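Local coordinates for protein LRIM1 (Anopheles gambiae, PDB 3O53) that forms a heterodimer with APL1C that regulates complement-like immunity in the mosquito, represented here by its leucine-rich repeat domain, at residues 213-227 / 235-249. Numbering follows the deposited sequence.
Sequences AAGVTWISLRNNKLV and FSQNLEHFDLRGNGF
With CG anti to the backbone N in both W218 (chi1 -168°) and H241 (chi1 177°), the two rings leave neighbouring strands side by side and form an offset stack. W218 NE1 sits over the centre of the imidazole, and the centroid of the indole's five-membered ring lies 3.6 Å from that of H241. H241 ND1 is hydrogen-bonded to K274 of the helix 262-276. Further along the same face, the extended chain of R222 lays its guanidinium flat on that of R245, with R222 NE 3.2 Å from R245 NH2. D243 probably eases this approach of like charges, since its carboxylate takes R245 side-on: R245 NE reaches D243 OD1, and R245 NH2 reaches D243 OD2 at 2.9 Å. The strands 218-220 and 241-243 are consecutive parallel strands of the leucine-rich repeat solenoid, the second being the last of the series. On the opposite face I219 CG2 packs against F242 CD1 at 3.5 Å and also meets L239 CD1. Beyond the strands, N247 serves as the repeat's asparagine: its ND2 donates to L221 O of the preceding turn at 3.1 Å and to L244 O of its own, while OD1 accepts from L226 N at 3.0 Å, from above the amide plane.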
loop_
_atom_site.group_PDB
_atom_site.type_symbol
_atom_site.label_atom_id
_atom_site.label_comp_id
_atom_site.label_asym_id
_atom_site.label_seq_id
_atom_site.Cartn_x
_atom_site.Cartn_y
_atom_site.Cartn_z
ATOM N N ALA A 213 -7.466 -13.243 -4.007
ATOM C CA ALA A 213 -6.246 -13.519 -3.251
ATOM C C ALA A 213 -6.068 -15.001 -2.922
ATOM O O ALA A 213 -5.321 -15.344 -2.001
ATOM C CB ALA A 213 -6.234 -12.689 -1.961
ATOM N N ALA A 214 -6.738 -15.876 -3.671
ATOM C CA ALA A 214 -6.689 -17.318 -3.400
ATOM C C ALA A 214 -5.267 -17.881 -3.343
ATOM O O ALA A 214 -5.021 -18.876 -2.666
ATOM C CB ALA A 214 -7.501 -18.091 -4.436
ATOM N N GLY A 215 -4.339 -17.250 -4.053
ATOM C CA GLY A 215 -2.998 -17.796 -4.210
ATOM C C GLY A 215 -1.928 -17.226 -3.288
ATOM O O GLY A 215 -0.761 -17.579 -3.412
ATOM N N VAL A 216 -2.310 -16.360 -2.355
ATOM C CA VAL A 216 -1.326 -15.682 -1.512
ATOM C C VAL A 216 -0.633 -16.619 -0.535
ATOM O O VAL A 216 -1.148 -17.681 -0.197
ATOM C CB VAL A 216 -1.959 -14.539 -0.682
ATOM C CG1 VAL A 216 -2.455 -13.436 -1.600
ATOM C CG2 VAL A 216 -3.089 -15.083 0.183
ATOM N N THR A 217 0.545 -16.191 -0.091
ATOM C CA THR A 217 1.289 -16.861 0.961
ATOM C C THR A 217 0.922 -16.279 2.317
ATOM O O THR A 217 0.883 -16.981 3.319
ATOM C CB THR A 217 2.804 -16.663 0.732
ATOM O OG1 THR A 217 3.163 -17.219 -0.539
ATOM C CG2 THR A 217 3.619 -17.331 1.830
ATOM N N TRP A 218 0.636 -14.982 2.342
ATOM C CA TRP A 218 0.456 -14.258 3.593
ATOM C C TRP A 218 -0.776 -13.377 3.437
ATOM O O TRP A 218 -0.861 -12.608 2.485
ATOM C CB TRP A 218 1.706 -13.407 3.834
ATOM C CG TRP A 218 1.882 -12.767 5.199
ATOM C CD1 TRP A 218 2.784 -13.132 6.159
ATOM C CD2 TRP A 218 1.199 -11.609 5.713
ATOM N NE1 TRP A 218 2.679 -12.296 7.250
ATOM C CE2 TRP A 218 1.723 -11.353 6.998
ATOM C CE3 TRP A 218 0.185 -10.780 5.215
ATOM C CZ2 TRP A 218 1.266 -10.299 7.794
ATOM C CZ3 TRP A 218 -0.264 -9.729 6.005
ATOM C CH2 TRP A 218 0.275 -9.497 7.280
ATOM N N ILE A 219 -1.745 -13.513 4.340
ATOM C CA ILE A 219 -2.896 -12.630 4.327
ATOM C C ILE A 219 -3.339 -12.327 5.751
ATOM O O ILE A 219 -3.353 -13.210 6.608
ATOM C CB ILE A 219 -4.074 -13.220 3.528
ATOM C CG1 ILE A 219 -5.266 -12.252 3.541
ATOM C CG2 ILE A 219 -4.508 -14.557 4.102
ATOM C CD1 ILE A 219 -6.414 -12.693 2.668
ATOM N N SER A 220 -3.701 -11.072 5.998
ATOM C CA SER A 220 -4.246 -10.684 7.296
ATOM C C SER A 220 -5.476 -9.797 7.151
ATOM O O SER A 220 -5.470 -8.811 6.415
ATOM C CB SER A 220 -3.201 -9.944 8.123
ATOM O OG SER A 220 -3.739 -9.596 9.388
ATOM N N LEU A 221 -6.541 -10.183 7.833
ATOM C CA LEU A 221 -7.670 -9.305 8.048
ATOM C C LEU A 221 -7.838 -9.127 9.557
ATOM O O LEU A 221 -8.942 -8.939 10.056
ATOM C CB LEU A 221 -8.938 -9.884 7.407
ATOM C CG LEU A 221 -9.105 -9.624 5.901
ATOM C CD1 LEU A 221 -8.132 -10.470 5.091
ATOM C CD2 LEU A 221 -10.541 -9.901 5.454
ATOM N N ARG A 222 -6.725 -9.172 10.283
ATOM C CA ARG A 222 -6.770 -9.015 11.730
ATOM C C ARG A 222 -7.396 -7.687 12.122
ATOM O O ARG A 222 -7.193 -6.688 11.440
ATOM C CB ARG A 222 -5.358 -9.098 12.324
ATOM C CG ARG A 222 -5.317 -8.826 13.825
ATOM C CD ARG A 222 -3.899 -8.585 14.299
ATOM N NE ARG A 222 -3.789 -8.558 15.755
ATOM C CZ ARG A 222 -2.701 -8.154 16.404
ATOM N NH1 ARG A 222 -1.642 -7.734 15.719
ATOM N NH2 ARG A 222 -2.664 -8.171 17.729
ATOM N N ASN A 223 -8.154 -7.676 13.221
ATOM C CA ASN A 223 -8.701 -6.430 13.768
ATOM C C ASN A 223 -9.529 -5.647 12.760
ATOM O O ASN A 223 -9.435 -4.419 12.656
ATOM C CB ASN A 223 -7.591 -5.561 14.366
ATOM C CG ASN A 223 -7.081 -6.124 15.695
ATOM O OD1 ASN A 223 -7.608 -7.112 16.189
ATOM N ND2 ASN A 223 -6.059 -5.510 16.261
ATOM N N ASN A 224 -10.347 -6.377 12.019
ATOM C CA ASN A 224 -11.445 -5.763 11.301
ATOM C C ASN A 224 -12.708 -5.943 12.146
ATOM O O ASN A 224 -12.628 -5.919 13.370
ATOM C CB ASN A 224 -11.567 -6.370 9.911
ATOM C CG ASN A 224 -10.616 -5.711 8.917
ATOM O OD1 ASN A 224 -11.030 -4.894 8.107
ATOM N ND2 ASN A 224 -9.331 -6.043 9.006
ATOM N N LYS A 225 -13.861 -6.112 11.511
ATOM C CA LYS A 225 -15.105 -6.345 12.238
ATOM C C LYS A 225 -15.875 -7.461 11.570
ATOM O O LYS A 225 -17.099 -7.400 11.454
ATOM C CB LYS A 225 -15.945 -5.065 12.268
ATOM C CG LYS A 225 -15.169 -3.883 12.817
ATOM C CD LYS A 225 -16.065 -2.721 13.161
ATOM C CE LYS A 225 -16.060 -1.690 12.069
ATOM N NZ LYS A 225 -16.260 -0.349 12.657
ATOM N N LEU A 226 -15.145 -8.482 11.127
ATOM C CA LEU A 226 -15.740 -9.549 10.336
ATOM C C LEU A 226 -16.770 -10.340 11.129
ATOM O O LEU A 226 -16.518 -10.764 12.251
ATOM C CB LEU A 226 -14.661 -10.507 9.828
ATOM C CG LEU A 226 -13.643 -9.918 8.853
ATOM C CD1 LEU A 226 -12.585 -10.962 8.523
ATOM C CD2 LEU A 226 -14.321 -9.394 7.565
ATOM N N VAL A 227 -17.928 -10.550 10.517
ATOM C CA VAL A 227 -18.961 -11.401 11.090
ATOM C C VAL A 227 -19.081 -12.685 10.266
ATOM O O VAL A 227 -19.254 -13.774 10.813
ATOM C CB VAL A 227 -20.328 -10.693 11.092
ATOM C CG1 VAL A 227 -21.347 -11.526 11.845
ATOM C CG2 VAL A 227 -20.215 -9.289 11.696
ATOM N N PHE A 235 -8.411 -21.300 -0.665
ATOM C CA PHE A 235 -7.019 -20.892 -0.767
ATOM C C PHE A 235 -6.157 -22.050 -1.254
ATOM O O PHE A 235 -6.631 -23.173 -1.364
ATOM C CB PHE A 235 -6.532 -20.329 0.569
ATOM C CG PHE A 235 -7.165 -19.004 0.909
ATOM C CD1 PHE A 235 -6.561 -17.819 0.526
ATOM C CD2 PHE A 235 -8.391 -18.951 1.561
ATOM C CE1 PHE A 235 -7.150 -16.595 0.812
ATOM C CE2 PHE A 235 -8.990 -17.725 1.847
ATOM C CZ PHE A 235 -8.365 -16.548 1.473
ATOM N N SER A 236 -4.898 -21.757 -1.552
ATOM C CA SER A 236 -3.984 -22.722 -2.143
ATOM C C SER A 236 -2.986 -23.232 -1.117
ATOM O O SER A 236 -2.966 -22.779 0.026
ATOM C CB SER A 236 -3.215 -22.073 -3.293
ATOM O OG SER A 236 -2.237 -21.174 -2.796
ATOM N N GLN A 237 -2.145 -24.167 -1.543
ATOM C CA GLN A 237 -1.110 -24.723 -0.680
ATOM C C GLN A 237 0.012 -23.726 -0.418
ATOM O O GLN A 237 0.880 -23.977 0.410
ATOM C CB GLN A 237 -0.521 -25.996 -1.293
ATOM C CG GLN A 237 -1.110 -27.276 -0.727
ATOM C CD GLN A 237 -0.180 -28.462 -0.886
ATOM O OE1 GLN A 237 0.989 -28.305 -1.238
ATOM N NE2 GLN A 237 -0.695 -29.655 -0.621
ATOM N N ASN A 238 0.005 -22.609 -1.143
ATOM C CA ASN A 238 0.985 -21.547 -0.928
ATOM C C ASN A 238 0.817 -20.886 0.432
ATOM O O ASN A 238 1.764 -20.347 0.995
ATOM C CB ASN A 238 0.843 -20.468 -2.000
ATOM C CG ASN A 238 1.292 -20.938 -3.357
ATOM O OD1 ASN A 238 2.099 -21.857 -3.469
ATOM N ND2 ASN A 238 0.779 -20.302 -4.404
ATOM N N LEU A 239 -0.404 -20.916 0.945
ATOM C CA LEU A 239 -0.746 -20.185 2.154
ATOM C C LEU A 239 0.086 -20.652 3.352
ATOM O O LEU A 239 0.069 -21.826 3.699
ATOM C CB LEU A 239 -2.237 -20.361 2.436
ATOM C CG LEU A 239 -2.845 -19.519 3.557
ATOM C CD1 LEU A 239 -2.972 -18.058 3.122
ATOM C CD2 LEU A 239 -4.204 -20.082 3.965
ATOM N N GLU A 240 0.820 -19.730 3.975
ATOM C CA GLU A 240 1.626 -20.041 5.165
ATOM C C GLU A 240 1.249 -19.163 6.368
ATOM O O GLU A 240 1.623 -19.457 7.496
ATOM C CB GLU A 240 3.106 -19.828 4.872
ATOM C CG GLU A 240 3.637 -20.587 3.675
ATOM C CD GLU A 240 5.083 -20.225 3.358
ATOM O OE1 GLU A 240 5.631 -19.320 4.025
ATOM O OE2 GLU A 240 5.668 -20.844 2.441
ATOM N N HIS A 241 0.529 -18.072 6.125
ATOM C CA HIS A 241 0.216 -17.118 7.189
ATOM C C HIS A 241 -1.195 -16.596 6.948
ATOM O O HIS A 241 -1.493 -16.041 5.889
ATOM C CB HIS A 241 1.251 -15.979 7.208
ATOM C CG HIS A 241 0.971 -14.907 8.221
ATOM N ND1 HIS A 241 1.721 -14.752 9.370
ATOM C CD2 HIS A 241 0.035 -13.926 8.252
ATOM C CE1 HIS A 241 1.262 -13.725 10.064
ATOM N NE2 HIS A 241 0.233 -13.210 9.411
ATOM N N PHE A 242 -2.070 -16.814 7.919
ATOM C CA PHE A 242 -3.480 -16.532 7.760
ATOM C C PHE A 242 -3.980 -15.987 9.090
ATOM O O PHE A 242 -4.111 -16.732 10.060
ATOM C CB PHE A 242 -4.210 -17.825 7.369
ATOM C CG PHE A 242 -5.664 -17.641 7.018
ATOM C CD1 PHE A 242 -6.045 -17.303 5.731
ATOM C CD2 PHE A 242 -6.649 -17.849 7.970
ATOM C CE1 PHE A 242 -7.386 -17.157 5.408
ATOM C CE2 PHE A 242 -7.986 -17.711 7.656
ATOM C CZ PHE A 242 -8.363 -17.366 6.377
ATOM N N ASP A 243 -4.262 -14.686 9.137
ATOM C CA ASP A 243 -4.549 -14.020 10.410
ATOM C C ASP A 243 -5.902 -13.301 10.393
ATOM O O ASP A 243 -6.030 -12.217 9.819
ATOM C CB ASP A 243 -3.434 -13.020 10.713
ATOM C CG ASP A 243 -3.491 -12.477 12.124
ATOM O OD1 ASP A 243 -4.486 -12.741 12.822
ATOM O OD2 ASP A 243 -2.538 -11.769 12.528
ATOM N N LEU A 244 -6.894 -13.906 11.045
ATOM C CA LEU A 244 -8.225 -13.318 11.181
ATOM C C LEU A 244 -8.544 -13.034 12.641
ATOM O O LEU A 244 -9.710 -13.028 13.035
ATOM C CB LEU A 244 -9.291 -14.267 10.636
ATOM C CG LEU A 244 -9.149 -14.729 9.197
ATOM C CD1 LEU A 244 -10.370 -15.537 8.791
ATOM C CD2 LEU A 244 -8.951 -13.543 8.267
ATOM N N ARG A 245 -7.508 -12.842 13.455
ATOM C CA ARG A 245 -7.701 -12.517 14.858
ATOM C C ARG A 245 -8.422 -11.178 14.989
ATOM O O ARG A 245 -8.375 -10.366 14.075
ATOM C CB ARG A 245 -6.352 -12.422 15.570
ATOM C CG ARG A 245 -5.644 -13.747 15.782
ATOM C CD ARG A 245 -4.321 -13.494 16.464
ATOM N NE ARG A 245 -3.491 -12.599 15.659
ATOM C CZ ARG A 245 -2.492 -11.858 16.124
ATOM N NH1 ARG A 245 -2.173 -11.877 17.412
ATOM N NH2 ARG A 245 -1.808 -11.087 15.291
ATOM N N GLY A 246 -9.095 -10.965 16.117
ATOM C CA GLY A 246 -9.644 -9.664 16.455
ATOM C C GLY A 246 -10.952 -9.292 15.769
ATOM O O GLY A 246 -11.297 -8.120 15.693
ATOM N N ASN A 247 -11.681 -10.275 15.263
ATOM C CA ASN A 247 -12.935 -9.996 14.580
ATOM C C ASN A 247 -14.151 -10.387 15.448
ATOM O O ASN A 247 -14.022 -10.501 16.656
ATOM C CB ASN A 247 -12.919 -10.676 13.218
ATOM C CG ASN A 247 -12.009 -9.950 12.236
ATOM O OD1 ASN A 247 -12.261 -8.798 11.901
ATOM N ND2 ASN A 247 -10.936 -10.610 11.793
ATOM N N GLY A 248 -15.323 -10.567 14.847
ATOM C CA GLY A 248 -16.513 -10.940 15.607
ATOM C C GLY A 248 -17.320 -12.011 14.898
ATOM O O GLY A 248 -18.494 -11.818 14.601
ATOM N N PHE A 249 -16.690 -13.149 14.627
ATOM C CA PHE A 249 -17.279 -14.159 13.751
ATOM C C PHE A 249 -18.503 -14.845 14.340
ATOM O O PHE A 249 -18.571 -15.085 15.539
ATOM C CB PHE A 249 -16.255 -15.252 13.438
ATOM C CG PHE A 249 -15.150 -14.806 12.540
ATOM C CD1 PHE A 249 -15.411 -14.427 11.235
ATOM C CD2 PHE A 249 -13.839 -14.792 12.995
ATOM C CE1 PHE A 249 -14.390 -14.020 10.403
ATOM C CE2 PHE A 249 -12.810 -14.382 12.166
ATOM C CZ PHE A 249 -13.084 -13.994 10.869
HETATM O O HOH W 1 -3.137 -19.398 -0.971
HETATM O O HOH W 2 4.192 -20.319 -0.047
HETATM O O HOH W 3 -13.796 -6.745 15.814
#